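Local coordinates for dihydrodipicolinate synthase (Rhodopseudomonas palustris, PDB 3DZ1), which probably acts as a 4-hydroxy-tetrahydrodipicolinate synthase, a pyruvate-using lyase of lysine biosynthesis in the DapA family, at residues Phe88-Arg96 with Tyr123-Asp134. Residues are numbered along the deposited sequence; the frame is centred on the assembly and turned at random.
Sequences FAAMRRLAR and YFRQATEAIGDD
Two neighbouring outer helices of the TIM barrel, 88-101 and 117-131, pack here, with F88 as a knob among Y123, Q126, A127 and A130. The short segments cross at -49°, with their axes 8.8 Å apart at closest approach. F88 CZ lies 3.5 Å from Q126 CB, and F88 CB meets A130 CB at 3.8 Å. The rings of F88 and Y123 are near parallel but slid apart, with little overlap. Selenomethionine M91 reaches inward with CG anti to its backbone N (chi1 -179°). Its CG touches I131 CG2 at 3.6 Å, and A95 CB packs on the same methyl.

R92 binds the last turn of helix 117-131, and R96 pairs with the turn that follows it. The extended chain of R92 brings NH1 2.8 Å from A130 O, a hydrogen bond in the guanidinium plane with an N-H...O angle of 159°. R96 bends at chi2 and lays one guanidinium face over the backbone at I131 and G132, though its exact spacing at I131 O is doubtful. Its NH1 forms a salt bridge with D134, at 3.0 Å from OD1 on the syn side. An alanine in place of R96 would probably leave the D134 carboxylate without this partner. G132 has positive phi, and at its backbone angles a side chain would be jammed against the carbonyl O of I131.

M91 and I131 also pack on strand 105-108 of the barrel, which lies between the two helices in the chain. P283 of the second subunit packs on F88 and Q126.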
ATOM      1  N   PHE A  88      -1.519 -15.565 -16.810  1.00 17.25           N
ATOM      2  CA  PHE A  88      -1.107 -16.959 -16.956  1.00 18.13           C
ATOM      3  C   PHE A  88      -0.684 -17.395 -18.353  1.00 17.55           C
ATOM      4  O   PHE A  88       0.107 -18.327 -18.499  1.00 16.87           O
ATOM      5  CB  PHE A  88      -2.220 -17.882 -16.454  1.00 19.67           C
ATOM      6  CG  PHE A  88      -2.504 -17.740 -14.987  1.00 21.79           C
ATOM      7  CD1 PHE A  88      -1.469 -17.788 -14.058  1.00 21.04           C
ATOM      8  CD2 PHE A  88      -3.807 -17.571 -14.529  1.00 22.05           C
ATOM      9  CE1 PHE A  88      -1.729 -17.671 -12.694  1.00 21.97           C
ATOM     10  CE2 PHE A  88      -4.076 -17.453 -13.164  1.00 21.86           C
ATOM     11  CZ  PHE A  88      -3.034 -17.503 -12.249  1.00 23.25           C
ATOM     12  N   ALA A  89      -1.212 -16.737 -19.381  1.00 17.97           N
ATOM     13  CA  ALA A  89      -0.864 -17.092 -20.755  1.00 17.76           C
ATOM     14  C   ALA A  89       0.616 -16.827 -21.015  1.00 16.89           C
ATOM     15  O   ALA A  89       1.326 -17.678 -21.552  1.00 16.15           O
ATOM     16  CB  ALA A  89      -1.724 -16.298 -21.735  1.00 17.99           C
ATOM     17  N   ALA A  90       1.077 -15.640 -20.634  1.00 16.59           N
ATOM     18  CA  ALA A  90       2.474 -15.278 -20.823  1.00 16.76           C
ATOM     19  C   ALA A  90       3.360 -16.192 -19.983  1.00 17.59           C
ATOM     20  O   ALA A  90       4.430 -16.614 -20.421  1.00 16.88           O
ATOM     21  CB  ALA A  90       2.694 -13.828 -20.430  1.00 17.27           C
HETATM   22  N   MSE A  91       2.905 -16.501 -18.772  1.00 16.19           N
HETATM   23  CA  MSE A  91       3.657 -17.364 -17.876  1.00 15.47           C
HETATM   24  C   MSE A  91       3.820 -18.755 -18.478  1.00 14.89           C
HETATM   25  O   MSE A  91       4.910 -19.325 -18.457  1.00 13.06           O
HETATM   26  CB  MSE A  91       2.950 -17.468 -16.523  1.00 17.37           C
HETATM   27  CG  MSE A  91       3.689 -18.330 -15.509  1.00 19.12           C
HETATM   28 SE   MSE A  91       2.717 -18.520 -13.840  1.00 23.93          SE
HETATM   29  CE  MSE A  91       2.755 -16.663 -13.299  1.00 20.27           C
ATOM     30  N   ARG A  92       2.735 -19.304 -19.013  1.00 14.83           N
ATOM     31  CA  ARG A  92       2.794 -20.636 -19.606  1.00 16.00           C
ATOM     32  C   ARG A  92       3.742 -20.670 -20.800  1.00 15.77           C
ATOM     33  O   ARG A  92       4.536 -21.600 -20.949  1.00 15.50           O
ATOM     34  CB  ARG A  92       1.406 -21.097 -20.054  1.00 16.74           C
ATOM     35  CG  ARG A  92       1.410 -22.490 -20.672  1.00 20.73           C
ATOM     36  CD  ARG A  92       0.029 -22.904 -21.158  1.00 26.03           C
ATOM     37  NE  ARG A  92       0.065 -24.167 -21.892  1.00 31.27           N
ATOM     38  CZ  ARG A  92       0.294 -25.355 -21.339  1.00 33.47           C
ATOM     39  NH1 ARG A  92       0.508 -25.458 -20.034  1.00 34.87           N
ATOM     40  NH2 ARG A  92       0.312 -26.446 -22.095  1.00 34.28           N
ATOM     41  N   ARG A  93       3.655 -19.653 -21.649  1.00 16.25           N
ATOM     42  CA  ARG A  93       4.510 -19.587 -22.826  1.00 15.59           C
ATOM     43  C   ARG A  93       5.989 -19.623 -22.447  1.00 14.91           C
ATOM     44  O   ARG A  93       6.737 -20.476 -22.920  1.00 13.68           O
ATOM     45  CB  ARG A  93       4.208 -18.318 -23.628  1.00 18.82           C
ATOM     46  CG  ARG A  93       5.119 -18.108 -24.830  1.00 22.69           C
ATOM     47  CD  ARG A  93       4.778 -16.816 -25.552  1.00 25.60           C
ATOM     48  NE  ARG A  93       3.476 -16.875 -26.220  1.00 31.05           N
ATOM     49  CZ  ARG A  93       3.244 -17.535 -27.351  1.00 32.89           C
ATOM     50  NH1 ARG A  93       4.229 -18.198 -27.951  1.00 32.50           N
ATOM     51  NH2 ARG A  93       2.028 -17.532 -27.887  1.00 32.49           N
ATOM     52  N   LEU A  94       6.402 -18.706 -21.580  1.00 13.03           N
ATOM     53  CA  LEU A  94       7.802 -18.637 -21.169  1.00 13.88           C
ATOM     54  C   LEU A  94       8.265 -19.864 -20.395  1.00 12.65           C
ATOM     55  O   LEU A  94       9.413 -20.293 -20.532  1.00 12.11           O
ATOM     56  CB  LEU A  94       8.048 -17.374 -20.333  1.00 14.79           C
ATOM     57  CG  LEU A  94       9.503 -17.075 -19.954  1.00 16.27           C
ATOM     58  CD1 LEU A  94      10.362 -17.006 -21.213  1.00 16.78           C
ATOM     59  CD2 LEU A  94       9.574 -15.763 -19.186  1.00 16.16           C
ATOM     60  N   ALA A  95       7.381 -20.431 -19.583  1.00 12.59           N
ATOM     61  CA  ALA A  95       7.739 -21.610 -18.797  1.00 12.75           C
ATOM     62  C   ALA A  95       8.009 -22.822 -19.689  1.00 14.89           C
ATOM     63  O   ALA A  95       9.046 -23.472 -19.566  1.00 14.31           O
ATOM     64  CB  ALA A  95       6.637 -21.930 -17.803  1.00 13.36           C
ATOM     65  N   ARG A  96       7.075 -23.117 -20.589  1.00 15.90           N
ATOM     66  CA  ARG A  96       7.218 -24.258 -21.491  1.00 17.14           C
ATOM     67  C   ARG A  96       8.407 -24.089 -22.429  1.00 16.25           C
ATOM     68  O   ARG A  96       9.134 -25.045 -22.706  1.00 16.11           O
ATOM     69  CB  ARG A  96       5.943 -24.448 -22.315  1.00 20.99           C
ATOM     70  CG  ARG A  96       4.720 -24.844 -21.504  1.00 25.28           C
ATOM     71  CD  ARG A  96       4.942 -26.148 -20.760  1.00 29.93           C
ATOM     72  NE  ARG A  96       3.683 -26.738 -20.312  1.00 33.88           N
ATOM     73  CZ  ARG A  96       3.593 -27.758 -19.464  1.00 34.14           C
ATOM     74  NH1 ARG A  96       4.689 -28.309 -18.960  1.00 33.47           N
ATOM     75  NH2 ARG A  96       2.401 -28.233 -19.121  1.00 35.77           N
ATOM     76  N   TYR A 123      -3.974 -18.596  -5.880  1.00 11.67           N
ATOM     77  CA  TYR A 123      -3.160 -18.103  -6.981  1.00 11.77           C
ATOM     78  C   TYR A 123      -2.163 -19.147  -7.467  1.00 12.17           C
ATOM     79  O   TYR A 123      -2.048 -19.406  -8.667  1.00 11.74           O
ATOM     80  CB  TYR A 123      -2.382 -16.849  -6.580  1.00 14.65           C
ATOM     81  CG  TYR A 123      -1.480 -16.380  -7.693  1.00 17.39           C
ATOM     82  CD1 TYR A 123      -2.003 -15.711  -8.798  1.00 20.19           C
ATOM     83  CD2 TYR A 123      -0.121 -16.695  -7.694  1.00 18.22           C
ATOM     84  CE1 TYR A 123      -1.197 -15.372  -9.882  1.00 20.66           C
ATOM     85  CE2 TYR A 123       0.695 -16.361  -8.777  1.00 18.86           C
ATOM     86  CZ  TYR A 123       0.149 -15.702  -9.868  1.00 20.85           C
ATOM     87  OH  TYR A 123       0.937 -15.387 -10.952  1.00 14.86           O
ATOM     88  N   PHE A 124      -1.432 -19.742  -6.535  1.00 11.55           N
ATOM     89  CA  PHE A 124      -0.440 -20.725  -6.918  1.00 13.29           C
ATOM     90  C   PHE A 124      -1.013 -22.003  -7.507  1.00 13.18           C
ATOM     91  O   PHE A 124      -0.363 -22.643  -8.330  1.00 13.39           O
ATOM     92  CB  PHE A 124       0.503 -20.984  -5.744  1.00 13.82           C
ATOM     93  CG  PHE A 124       1.467 -19.852  -5.523  1.00 14.10           C
ATOM     94  CD1 PHE A 124       2.447 -19.575  -6.472  1.00 14.71           C
ATOM     95  CD2 PHE A 124       1.336 -19.004  -4.430  1.00 13.74           C
ATOM     96  CE1 PHE A 124       3.276 -18.467  -6.343  1.00 14.52           C
ATOM     97  CE2 PHE A 124       2.160 -17.892  -4.290  1.00 13.94           C
ATOM     98  CZ  PHE A 124       3.131 -17.624  -5.251  1.00 12.51           C
ATOM     99  N   ARG A 125      -2.232 -22.365  -7.121  1.00 13.51           N
ATOM    100  CA  ARG A 125      -2.853 -23.551  -7.700  1.00 14.70           C
ATOM    101  C   ARG A 125      -3.189 -23.206  -9.154  1.00 14.19           C
ATOM    102  O   ARG A 125      -3.098 -24.049 -10.043  1.00 14.38           O
ATOM    103  CB  ARG A 125      -4.132 -23.938  -6.946  1.00 16.77           C
ATOM    104  CG  ARG A 125      -3.892 -24.444  -5.531  1.00 21.96           C
ATOM    105  CD  ARG A 125      -5.047 -25.317  -5.046  1.00 26.43           C
ATOM    106  NE  ARG A 125      -6.335 -24.628  -5.086  1.00 30.80           N
ATOM    107  CZ  ARG A 125      -6.765 -23.772  -4.163  1.00 32.90           C
ATOM    108  NH1 ARG A 125      -6.015 -23.489  -3.104  1.00 33.77           N
ATOM    109  NH2 ARG A 125      -7.951 -23.195  -4.300  1.00 34.02           N
ATOM    110  N   GLN A 126      -3.573 -21.956  -9.394  1.00 14.41           N
ATOM    111  CA  GLN A 126      -3.899 -21.527 -10.750  1.00 13.74           C
ATOM    112  C   GLN A 126      -2.609 -21.398 -11.552  1.00 13.58           C
ATOM    113  O   GLN A 126      -2.574 -21.700 -12.748  1.00 13.25           O
ATOM    114  CB  GLN A 126      -4.624 -20.180 -10.738  1.00 15.69           C
ATOM    115  CG  GLN A 126      -5.905 -20.167  -9.933  1.00 18.12           C
ATOM    116  CD  GLN A 126      -6.550 -18.799  -9.914  1.00 19.42           C
ATOM    117  OE1 GLN A 126      -5.869 -17.786  -9.758  1.00 21.63           O
ATOM    118  NE2 GLN A 126      -7.869 -18.763 -10.056  1.00 18.64           N
ATOM    119  N   ALA A 127      -1.553 -20.949 -10.880  1.00 13.21           N
ATOM    120  CA  ALA A 127      -0.250 -20.771 -11.512  1.00 12.81           C
ATOM    121  C   ALA A 127       0.326 -22.105 -11.982  1.00 12.73           C
ATOM    122  O   ALA A 127       0.821 -22.206 -13.102  1.00 13.38           O
ATOM    123  CB  ALA A 127       0.715 -20.091 -10.539  1.00 12.56           C
ATOM    124  N   THR A 128       0.257 -23.129 -11.132  1.00 11.84           N
ATOM    125  CA  THR A 128       0.777 -24.442 -11.509  1.00 13.49           C
ATOM    126  C   THR A 128      -0.080 -25.087 -12.595  1.00 13.67           C
ATOM    127  O   THR A 128       0.425 -25.826 -13.443  1.00 14.12           O
ATOM    128  CB  THR A 128       0.866 -25.405 -10.298  1.00 12.91           C
ATOM    129  OG1 THR A 128      -0.409 -25.490  -9.651  1.00 14.32           O
ATOM    130  CG2 THR A 128       1.914 -24.924  -9.306  1.00 11.13           C
ATOM    131  N   GLU A 129      -1.378 -24.810 -12.570  1.00 15.25           N
ATOM    132  CA  GLU A 129      -2.273 -25.360 -13.580  1.00 17.34           C
ATOM    133  C   GLU A 129      -1.879 -24.760 -14.925  1.00 17.47           C
ATOM    134  O   GLU A 129      -1.966 -25.415 -15.965  1.00 17.35           O
ATOM    135  CB  GLU A 129      -3.724 -25.002 -13.252  1.00 19.90           C
ATOM    136  CG  GLU A 129      -4.718 -25.384 -14.333  1.00 24.76           C
ATOM    137  CD  GLU A 129      -6.137 -24.976 -13.987  1.00 28.08           C
ATOM    138  OE1 GLU A 129      -6.365 -23.773 -13.731  1.00 29.52           O
ATOM    139  OE2 GLU A 129      -7.022 -25.858 -13.973  1.00 29.92           O
ATOM    140  N   ALA A 130      -1.423 -23.510 -14.885  1.00 16.87           N
ATOM    141  CA  ALA A 130      -1.009 -22.788 -16.080  1.00 19.19           C
ATOM    142  C   ALA A 130       0.276 -23.313 -16.720  1.00 19.21           C
ATOM    143  O   ALA A 130       0.309 -23.571 -17.924  1.00 20.57           O
ATOM    144  CB  ALA A 130      -0.851 -21.311 -15.754  1.00 18.08           C
ATOM    145  N   ILE A 131       1.331 -23.465 -15.927  1.00 18.72           N
ATOM    146  CA  ILE A 131       2.607 -23.941 -16.455  1.00 19.11           C
ATOM    147  C   ILE A 131       2.685 -25.457 -16.602  1.00 18.45           C
ATOM    148  O   ILE A 131       3.544 -25.965 -17.321  1.00 18.11           O
ATOM    149  CB  ILE A 131       3.797 -23.496 -15.572  1.00 20.24           C
ATOM    150  CG1 ILE A 131       3.692 -24.142 -14.188  1.00 22.43           C
ATOM    151  CG2 ILE A 131       3.828 -21.977 -15.466  1.00 19.71           C
ATOM    152  CD1 ILE A 131       4.926 -23.962 -13.335  1.00 22.94           C
ATOM    153  N   GLY A 132       1.794 -26.171 -15.919  1.00 18.39           N
ATOM    154  CA  GLY A 132       1.795 -27.622 -15.982  1.00 18.59           C
ATOM    155  C   GLY A 132       2.368 -28.204 -14.704  1.00 20.09           C
ATOM    156  O   GLY A 132       3.389 -27.728 -14.209  1.00 17.58           O
ATOM    157  N   ASP A 133       1.720 -29.230 -14.163  1.00 22.49           N
ATOM    158  CA  ASP A 133       2.184 -29.850 -12.920  1.00 26.59           C
ATOM    159  C   ASP A 133       3.503 -30.605 -13.064  1.00 26.72           C
ATOM    160  O   ASP A 133       4.069 -31.076 -12.078  1.00 28.58           O
ATOM    161  CB  ASP A 133       1.117 -30.800 -12.371  1.00 30.31           C
ATOM    162  CG  ASP A 133      -0.192 -30.100 -12.083  1.00 33.79           C
ATOM    163  OD1 ASP A 133      -0.172 -29.044 -11.418  1.00 35.36           O
ATOM    164  OD2 ASP A 133      -1.246 -30.610 -12.518  1.00 38.81           O
ATOM    165  N   ASP A 134       3.993 -30.714 -14.292  1.00 26.95           N
ATOM    166  CA  ASP A 134       5.236 -31.421 -14.561  1.00 25.94           C
ATOM    167  C   ASP A 134       6.454 -30.504 -14.495  1.00 23.26           C
ATOM    168  O   ASP A 134       7.593 -30.966 -14.548  1.00 24.81           O
ATOM    169  CB  ASP A 134       5.167 -32.076 -15.944  1.00 29.53           C
ATOM    170  CG  ASP A 134       4.912 -31.069 -17.056  1.00 31.99           C
ATOM    171  OD1 ASP A 134       3.878 -30.371 -17.006  1.00 34.38           O
ATOM    172  OD2 ASP A 134       5.745 -30.980 -17.983  1.00 33.82           O
TER